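Local coordinates for hypothetical protein HI0074 (Haemophilus influenzae, PDB 1JOG) that probably acts as the RNase toxin of a type VII toxin-antitoxin system, working as a homodimer that its cognate antitoxin MntA neutralizes, at residues F50-E55 with R103-T109; F90-G94 with L135-L139. All blocks are in the same frame, centred on the assembly; numbering follows the deposited sequence.

Contact 1. Residues F50-E55 with R103-T109; sequences FEFVYE and RDMRNIT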
ATOM      1  N   PHE A  50      -3.272   7.634   0.715  1.00 33.31           N
ATOM      2  CA  PHE A  50      -2.376   8.668   0.209  1.00 26.01           C
ATOM      3  C   PHE A  50      -1.624   8.160  -1.065  1.00 19.95           C
ATOM      4  O   PHE A  50      -1.445   8.868  -2.049  1.00 33.30           O
ATOM      5  CB  PHE A  50      -1.392   9.069   1.298  1.00 32.66           C
ATOM      6  CG  PHE A  50      -0.114   9.590   0.772  1.00 20.14           C
ATOM      7  CD1 PHE A  50       1.005   8.772   0.715  1.00 23.55           C
ATOM      8  CD2 PHE A  50      -0.058  10.837   0.186  1.00 31.78           C
ATOM      9  CE1 PHE A  50       2.217   9.166   0.054  1.00 21.96           C
ATOM     10  CE2 PHE A  50       1.123  11.249  -0.475  1.00 18.00           C
ATOM     11  CZ  PHE A  50       2.253  10.405  -0.537  1.00 43.16           C
ATOM     12  N   GLU A  51      -1.247   6.892  -1.028  1.00 23.81           N
ATOM     13  CA  GLU A  51      -0.556   6.276  -2.112  1.00 31.05           C
ATOM     14  C   GLU A  51      -1.503   6.271  -3.333  1.00 50.49           C
ATOM     15  O   GLU A  51      -1.047   6.547  -4.440  1.00 35.71           O
ATOM     16  CB  GLU A  51      -0.124   4.849  -1.728  1.00 15.47           C
ATOM     17  CG  GLU A  51       0.848   4.770  -0.543  1.00 31.90           C
ATOM     18  CD  GLU A  51       1.066   3.310  -0.144  1.00 38.47           C
ATOM     19  OE1 GLU A  51       1.538   3.023   0.961  1.00 60.43           O
ATOM     20  OE2 GLU A  51       0.751   2.437  -0.961  1.00 50.24           O
ATOM     21  N   PHE A  52      -2.801   5.975  -3.155  1.00 25.64           N
ATOM     22  CA  PHE A  52      -3.701   5.985  -4.315  1.00 36.40           C
ATOM     23  C   PHE A  52      -3.756   7.328  -4.996  1.00 35.79           C
ATOM     24  O   PHE A  52      -3.594   7.389  -6.212  1.00 42.06           O
ATOM     25  CB  PHE A  52      -5.132   5.588  -3.963  1.00 38.28           C
ATOM     26  CG  PHE A  52      -5.275   4.188  -3.383  1.00 17.48           C
ATOM     27  CD1 PHE A  52      -6.241   3.961  -2.333  1.00 56.29           C
ATOM     28  CD2 PHE A  52      -4.500   3.115  -3.830  1.00 24.31           C
ATOM     29  CE1 PHE A  52      -6.434   2.672  -1.724  1.00 36.23           C
ATOM     30  CE2 PHE A  52      -4.631   1.790  -3.255  1.00 23.65           C
ATOM     31  CZ  PHE A  52      -5.623   1.566  -2.182  1.00 38.89           C
ATOM     32  N   VAL A  53      -3.986   8.410  -4.252  1.00 37.23           N
ATOM     33  CA  VAL A  53      -4.046   9.747  -4.907  1.00 36.52           C
ATOM     34  C   VAL A  53      -2.734  10.179  -5.605  1.00 36.30           C
ATOM     35  O   VAL A  53      -2.724  10.684  -6.707  1.00 44.50           O
ATOM     36  CB  VAL A  53      -4.486  10.776  -3.891  1.00 49.58           C
ATOM     37  CG1 VAL A  53      -4.582  12.176  -4.516  1.00 24.86           C
ATOM     38  CG2 VAL A  53      -5.796  10.320  -3.337  1.00 20.89           C
ATOM     39  N   TYR A  54      -1.625   9.915  -4.953  1.00 27.50           N
ATOM     40  CA  TYR A  54      -0.322  10.188  -5.498  1.00 26.97           C
ATOM     41  C   TYR A  54      -0.161   9.520  -6.888  1.00 38.53           C
ATOM     42  O   TYR A  54       0.154  10.187  -7.911  1.00 32.05           O
ATOM     43  CB  TYR A  54       0.737   9.624  -4.544  1.00 15.37           C
ATOM     44  CG  TYR A  54       2.055   9.575  -5.200  1.00 10.07           C
ATOM     45  CD1 TYR A  54       2.708  10.755  -5.509  1.00 21.80           C
ATOM     46  CD2 TYR A  54       2.611   8.392  -5.640  1.00 15.49           C
ATOM     47  CE1 TYR A  54       3.877  10.786  -6.234  1.00 16.21           C
ATOM     48  CE2 TYR A  54       3.790   8.426  -6.416  1.00 20.75           C
ATOM     49  CZ  TYR A  54       4.407   9.672  -6.690  1.00 18.50           C
ATOM     50  OH  TYR A  54       5.622   9.814  -7.341  1.00 32.95           O
ATOM     51  N   GLU A  55      -0.276   8.194  -6.890  1.00 18.34           N
ATOM     52  CA  GLU A  55      -0.213   7.415  -8.121  1.00 43.90           C
ATOM     53  C   GLU A  55      -1.196   7.928  -9.213  1.00 26.35           C
ATOM     54  O   GLU A  55      -0.769   8.279 -10.292  1.00 29.12           O
ATOM     55  CB  GLU A  55      -0.533   5.967  -7.862  1.00 35.43           C
ATOM     56  CG  GLU A  55       0.514   5.012  -8.367  1.00 45.61           C
ATOM     57  CD  GLU A  55       1.471   4.673  -7.251  1.00 77.58           C
ATOM     58  OE1 GLU A  55       2.425   5.450  -7.052  1.00 78.04           O
ATOM     59  OE2 GLU A  55       1.251   3.649  -6.551  1.00 77.52           O
ATOM     60  N   ARG A 103       6.992  11.631  -3.842  1.00 34.51           N
ATOM     61  CA  ARG A 103       7.507  10.346  -4.245  1.00 37.60           C
ATOM     62  C   ARG A 103       8.475   9.760  -3.151  1.00 23.20           C
ATOM     63  O   ARG A 103       8.395   8.585  -2.833  1.00 28.71           O
ATOM     64  CB  ARG A 103       8.231  10.477  -5.593  1.00 25.39           C
ATOM     65  CG  ARG A 103       8.676   9.127  -6.015  1.00 45.51           C
ATOM     66  CD  ARG A 103       9.246   9.058  -7.408  1.00 46.89           C
ATOM     67  NE  ARG A 103      10.488   9.773  -7.479  1.00 63.98           N
ATOM     68  CZ  ARG A 103      11.346   9.666  -8.472  1.00 73.73           C
ATOM     69  NH1 ARG A 103      11.079   8.849  -9.485  1.00 76.11           N
ATOM     70  NH2 ARG A 103      12.450  10.405  -8.456  1.00 75.64           N
ATOM     71  N   ASP A 104       9.437  10.553  -2.636  1.00 29.63           N
ATOM     72  CA  ASP A 104      10.323  10.046  -1.568  1.00 34.47           C
ATOM     73  C   ASP A 104       9.383   9.505  -0.434  1.00 19.84           C
ATOM     74  O   ASP A 104       9.520   8.385   0.037  1.00 31.40           O
ATOM     75  CB  ASP A 104      11.279  11.122  -1.039  1.00 55.66           C
ATOM     76  CG  ASP A 104      12.235  11.745  -2.138  1.00 63.91           C
ATOM     77  OD1 ASP A 104      12.730  11.086  -3.124  1.00 31.54           O
ATOM     78  OD2 ASP A 104      12.519  12.960  -1.962  1.00 73.26           O
HETATM   79  N   MSE A 105       8.359  10.249  -0.111  1.00 26.59           N
HETATM   80  CA  MSE A 105       7.369   9.804   0.854  1.00 26.13           C
HETATM   81  C   MSE A 105       6.787   8.465   0.305  1.00 39.00           C
HETATM   82  O   MSE A 105       6.828   7.394   0.988  1.00 28.65           O
HETATM   83  CB  MSE A 105       6.287  10.871   0.951  1.00 31.23           C
HETATM   84  CG  MSE A 105       5.471  10.931   2.205  1.00 26.85           C
HETATM   85 SE   MSE A 105       4.380  12.522   2.125  1.00 43.35          SE
HETATM   86  CE  MSE A 105       2.574  11.824   2.445  1.00 39.18           C
ATOM     87  N   ARG A 106       6.286   8.494  -0.935  1.00 28.60           N
ATOM     88  CA  ARG A 106       5.730   7.248  -1.432  1.00 35.96           C
ATOM     89  C   ARG A 106       6.645   6.041  -1.367  1.00 32.17           C
ATOM     90  O   ARG A 106       6.158   4.963  -0.988  1.00 34.94           O
ATOM     91  CB  ARG A 106       5.135   7.291  -2.824  1.00 35.40           C
ATOM     92  CG  ARG A 106       4.451   5.923  -2.962  1.00 34.80           C
ATOM     93  CD  ARG A 106       3.674   5.717  -4.150  1.00 52.21           C
ATOM     94  NE  ARG A 106       3.025   4.408  -4.146  1.00 50.13           N
ATOM     95  CZ  ARG A 106       3.540   3.338  -3.553  1.00 61.61           C
ATOM     96  NH1 ARG A 106       4.696   3.388  -2.881  1.00 50.76           N
ATOM     97  NH2 ARG A 106       2.933   2.189  -3.706  1.00 41.55           N
ATOM     98  N   ASN A 107       7.922   6.221  -1.708  1.00 30.13           N
ATOM     99  CA  ASN A 107       8.946   5.151  -1.678  1.00 29.87           C
ATOM    100  C   ASN A 107       9.351   4.705  -0.282  1.00 44.88           C
ATOM    101  O   ASN A 107      10.228   3.881  -0.199  1.00 44.71           O
ATOM    102  CB  ASN A 107      10.239   5.565  -2.348  1.00 28.14           C
ATOM    103  CG  ASN A 107      10.063   5.908  -3.885  1.00 54.37           C
ATOM    104  OD1 ASN A 107       9.286   5.264  -4.593  1.00 29.18           O
ATOM    105  ND2 ASN A 107      10.821   6.904  -4.383  1.00 38.22           N
ATOM    106  N   ILE A 108       8.792   5.271   0.806  1.00 27.91           N
ATOM    107  CA  ILE A 108       9.133   4.748   2.135  1.00 40.79           C
ATOM    108  C   ILE A 108       7.875   4.209   2.823  1.00 39.42           C
ATOM    109  O   ILE A 108       7.937   3.700   3.943  1.00 40.72           O
ATOM    110  CB  ILE A 108       9.792   5.839   3.061  1.00 34.18           C
ATOM    111  CG1 ILE A 108       8.877   7.060   3.226  1.00 25.13           C
ATOM    112  CG2 ILE A 108      11.110   6.159   2.481  1.00 14.97           C
ATOM    113  CD1 ILE A 108       9.501   8.222   3.876  1.00 41.91           C
ATOM    114  N   THR A 109       6.714   4.353   2.176  1.00 32.62           N
ATOM    115  CA  THR A 109       5.508   3.838   2.803  1.00 37.56           C
ATOM    116  C   THR A 109       5.601   2.326   3.006  1.00 26.38           C
ATOM    117  O   THR A 109       4.863   1.804   3.837  1.00 31.13           O
ATOM    118  CB  THR A 109       4.248   4.163   2.020  1.00 26.51           C
ATOM    119  OG1 THR A 109       4.294   3.490   0.776  1.00 46.67           O
ATOM    120  CG2 THR A 109       4.133   5.658   1.819  1.00 44.08           C
TER
HETATM  121  O   HOH W   1       2.302  -0.069  -1.574  1.00 55.18           O
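Two glutamates one helical turn apart, E51 and E55, hold a single arginine, R106, and they do so differently. E55 OE2 accepts a hydrogen bond from R106 NE at 3.1 Å near the guanidinium plane, a salt bridge with direction. E51 OE2 lies over the guanidinium face, 3.5 Å from R106 NH2, a second salt bridge made by charge alone; a water bridges the same two atoms, 3.0 Å from E51 OE2 and, weakly, 3.2 Å from R106 NH2. The extended R106 side chain suits this reach, its CD resting 3.2 Å from Y54 CD2. T109 OG1, in the type I turn R106-T109, lies 2.8 Å from E51 OE1 and 3.0 Å from R106 O, either of which could take its one proton; E51 OE1 is also hydrogen-bonded to Q48 NE2 of the second subunit. Alongside, selenomethionine M105 sets CE over the F50 face, a CH-pi contact 3.3 Å from the ring centroid; its SE, 4.6 Å from that centroid, makes an oblique Met-aromatic contact. R106 and T109 belong to the RX(4)HXY motif, and R106 is probably an active-site residue. Two carboxylates thus surround one guanidinium and probably position it, while T109 and Q48 of the second subunit help accommodate E51.

Contact 2. Residues F90-G94 with L135-L139; sequences FGLIG and LLEQL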
ATOM      1  N   PHE A  90       2.460  23.089 -18.033  1.00 41.90           N
ATOM      2  CA  PHE A  90       1.033  23.263 -18.232  1.00 44.65           C
ATOM      3  C   PHE A  90       0.386  23.866 -17.012  1.00 37.43           C
ATOM      4  O   PHE A  90      -0.832  23.950 -16.979  1.00 46.11           O
ATOM      5  CB  PHE A  90       0.353  21.932 -18.568  1.00 63.04           C
ATOM      6  CG  PHE A  90       0.815  21.313 -19.883  1.00 78.42           C
ATOM      7  CD1 PHE A  90       2.132  21.499 -20.352  1.00 82.77           C
ATOM      8  CD2 PHE A  90      -0.047  20.505 -20.632  1.00 81.92           C
ATOM      9  CE1 PHE A  90       2.598  20.883 -21.556  1.00 80.90           C
ATOM     10  CE2 PHE A  90       0.379  19.877 -21.837  1.00 77.27           C
ATOM     11  CZ  PHE A  90       1.713  20.069 -22.298  1.00 85.20           C
ATOM     12  N   GLY A  91       1.173  24.294 -15.999  1.00 27.14           N
ATOM     13  CA  GLY A  91       0.521  24.906 -14.818  1.00 27.04           C
ATOM     14  C   GLY A  91      -0.455  23.919 -14.148  1.00 43.01           C
ATOM     15  O   GLY A  91      -1.473  24.334 -13.580  1.00 24.94           O
ATOM     16  N   LEU A  92      -0.170  22.603 -14.237  1.00 34.87           N
ATOM     17  CA  LEU A  92      -1.004  21.554 -13.612  1.00 40.09           C
ATOM     18  C   LEU A  92      -0.579  21.489 -12.121  1.00 38.36           C
ATOM     19  O   LEU A  92      -1.393  21.332 -11.259  1.00 40.09           O
ATOM     20  CB  LEU A  92      -0.800  20.206 -14.306  1.00 29.40           C
ATOM     21  CG  LEU A  92      -1.548  19.914 -15.645  1.00 40.52           C
ATOM     22  CD1 LEU A  92      -1.219  18.434 -16.158  1.00 26.56           C
ATOM     23  CD2 LEU A  92      -3.077  20.003 -15.423  1.00 28.90           C
ATOM     24  N   ILE A  93       0.704  21.668 -11.838  1.00 39.35           N
ATOM     25  CA  ILE A  93       1.189  21.727 -10.462  1.00 45.77           C
ATOM     26  C   ILE A  93       1.860  23.067 -10.512  1.00 55.21           C
ATOM     27  O   ILE A  93       1.931  23.675 -11.606  1.00 58.00           O
ATOM     28  CB  ILE A  93       2.254  20.613 -10.132  1.00 16.63           C
ATOM     29  CG1 ILE A  93       3.397  20.583 -11.161  1.00 32.48           C
ATOM     30  CG2 ILE A  93       1.473  19.287 -10.065  1.00 26.34           C
ATOM     31  CD1 ILE A  93       4.608  19.745 -10.772  1.00 26.92           C
ATOM     32  N   GLY A  94       2.364  23.527  -9.371  1.00 55.54           N
ATOM     33  CA  GLY A  94       3.024  24.822  -9.336  1.00 52.82           C
ATOM     34  C   GLY A  94       4.387  24.736  -8.692  1.00 63.83           C
ATOM     35  O   GLY A  94       5.224  25.628  -8.850  1.00 59.12           O
ATOM     36  N   LEU A 135      -3.810  20.394  -8.020  1.00 36.35           N
ATOM     37  CA  LEU A 135      -3.680  19.664  -9.259  1.00 44.49           C
ATOM     38  C   LEU A 135      -5.039  19.300  -9.804  1.00 49.74           C
ATOM     39  O   LEU A 135      -5.343  19.515 -10.967  1.00 49.71           O
ATOM     40  CB  LEU A 135      -2.912  18.372  -9.011  1.00 34.73           C
ATOM     41  CG  LEU A 135      -3.112  17.303 -10.076  1.00 29.31           C
ATOM     42  CD1 LEU A 135      -2.314  17.820 -11.389  1.00 30.19           C
ATOM     43  CD2 LEU A 135      -2.485  16.007  -9.673  1.00 25.03           C
ATOM     44  N   LEU A 136      -5.854  18.708  -8.954  1.00 41.59           N
ATOM     45  CA  LEU A 136      -7.183  18.296  -9.359  1.00 42.61           C
ATOM     46  C   LEU A 136      -7.962  19.500  -9.854  1.00 51.27           C
ATOM     47  O   LEU A 136      -8.842  19.345 -10.670  1.00 46.30           O
ATOM     48  CB  LEU A 136      -7.885  17.688  -8.177  1.00 32.81           C
ATOM     49  CG  LEU A 136      -8.907  16.588  -8.259  1.00 51.19           C
ATOM     50  CD1 LEU A 136      -9.207  16.219  -6.804  1.00 52.17           C
ATOM     51  CD2 LEU A 136     -10.162  17.026  -8.981  1.00 44.54           C
ATOM     52  N   GLU A 137      -7.663  20.693  -9.330  1.00 58.66           N
ATOM     53  CA  GLU A 137      -8.326  21.937  -9.754  1.00 54.49           C
ATOM     54  C   GLU A 137      -7.966  22.250 -11.225  1.00 63.27           C
ATOM     55  O   GLU A 137      -8.838  22.435 -12.089  1.00 45.96           O
ATOM     56  CB  GLU A 137      -7.876  23.094  -8.864  1.00 69.81           C
ATOM     57  CG  GLU A 137      -8.920  23.512  -7.885  1.00 76.17           C
ATOM     58  CD  GLU A 137      -9.862  22.355  -7.539  1.00 85.49           C
ATOM     59  OE1 GLU A 137      -9.556  21.504  -6.639  1.00 81.43           O
ATOM     60  OE2 GLU A 137     -10.923  22.306  -8.205  1.00 82.50           O
ATOM     61  N   GLN A 138      -6.670  22.327 -11.507  1.00 52.09           N
ATOM     62  CA  GLN A 138      -6.247  22.568 -12.859  1.00 58.74           C
ATOM     63  C   GLN A 138      -6.805  21.513 -13.812  1.00 55.28           C
ATOM     64  O   GLN A 138      -7.284  21.853 -14.886  1.00 54.63           O
ATOM     65  CB  GLN A 138      -4.733  22.601 -12.943  1.00 55.13           C
ATOM     66  CG  GLN A 138      -4.116  23.670 -12.065  1.00 67.24           C
ATOM     67  CD  GLN A 138      -4.539  25.059 -12.492  1.00 74.75           C
ATOM     68  OE1 GLN A 138      -5.361  25.695 -11.831  1.00 72.52           O
ATOM     69  NE2 GLN A 138      -3.988  25.533 -13.608  1.00 59.61           N
ATOM     70  N   LEU A 139      -6.759  20.238 -13.435  1.00 60.50           N
ATOM     71  CA  LEU A 139      -7.256  19.195 -14.328  1.00 52.07           C
ATOM     72  C   LEU A 139      -8.728  19.279 -14.524  1.00 53.02           C
ATOM     73  O   LEU A 139      -9.226  18.787 -15.532  1.00 60.82           O
ATOM     74  CB  LEU A 139      -6.945  17.810 -13.802  1.00 43.23           C
ATOM     75  CG  LEU A 139      -5.486  17.494 -13.616  1.00 42.54           C
ATOM     76  CD1 LEU A 139      -5.320  16.248 -12.718  1.00 41.10           C
ATOM     77  CD2 LEU A 139      -4.862  17.312 -14.956  1.00 36.36           C
TER
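Helix 80-89 ends in a Schellman motif, from which the irregular segment 90-94 runs beside one turn of helix 125-140. G91 is the C-prime residue; its positive phi is easy for glycine, which has no CB to clash. The backbones come close, with L92 CA 5.4 Å from Q138 CA and I93 CA 5.4 Å from L135 CA. L92 O approaches L135 CA at 3.5 Å in a nearly straight CA-H...O contact. The polar link is one hydrogen bond, Q138 NE2 to G91 O at 2.8 Å: the long amide side chain of glutamine reaches from the helix to a loop carbonyl. L92 supplies most of the loop's apolar contact, its CD2 meeting L139 CD2 at 3.3 Å and its CB lying 4.1 Å from L135 CD1, while I93 CG2 is 4.3 Å from that same methyl. L135 and L139, one turn apart, offer branched side chains that L92 can pack against, and W99 of helix 96-106 touches both I93 and L135. The leucines and I93 thus pack together while glutamine supplies a donor to the G91 carbonyl, so the connection between helices 80-89 and 96-106 is fastened to the C-terminal helix by hydrophobic packing and one hydrogen bond.

How the contacts relate
The two contacts belong to one all-helical domain, their centres 18 Å apart and their nearest atoms about 6 Å apart without touching. Along the chain their segments alternate: 50-55, 90-94, 103-109, 135-139. Contact 1 joins long helix 36-68 to the end of helix 96-106, near the middle of the chain; contact 2 joins the loop preceding helix 96-106 to helix 125-140, farther out. The chain is therefore tied to neighbouring helices just before helix 96-106 and again at its C-terminal end. Helix 125-140 connects the two regions as well, since its F128 packs on F50 and L135 rests on S57 and M61. Contact 1 holds part of the probable active site and reaches the second subunit; contact 2 lies away from that site.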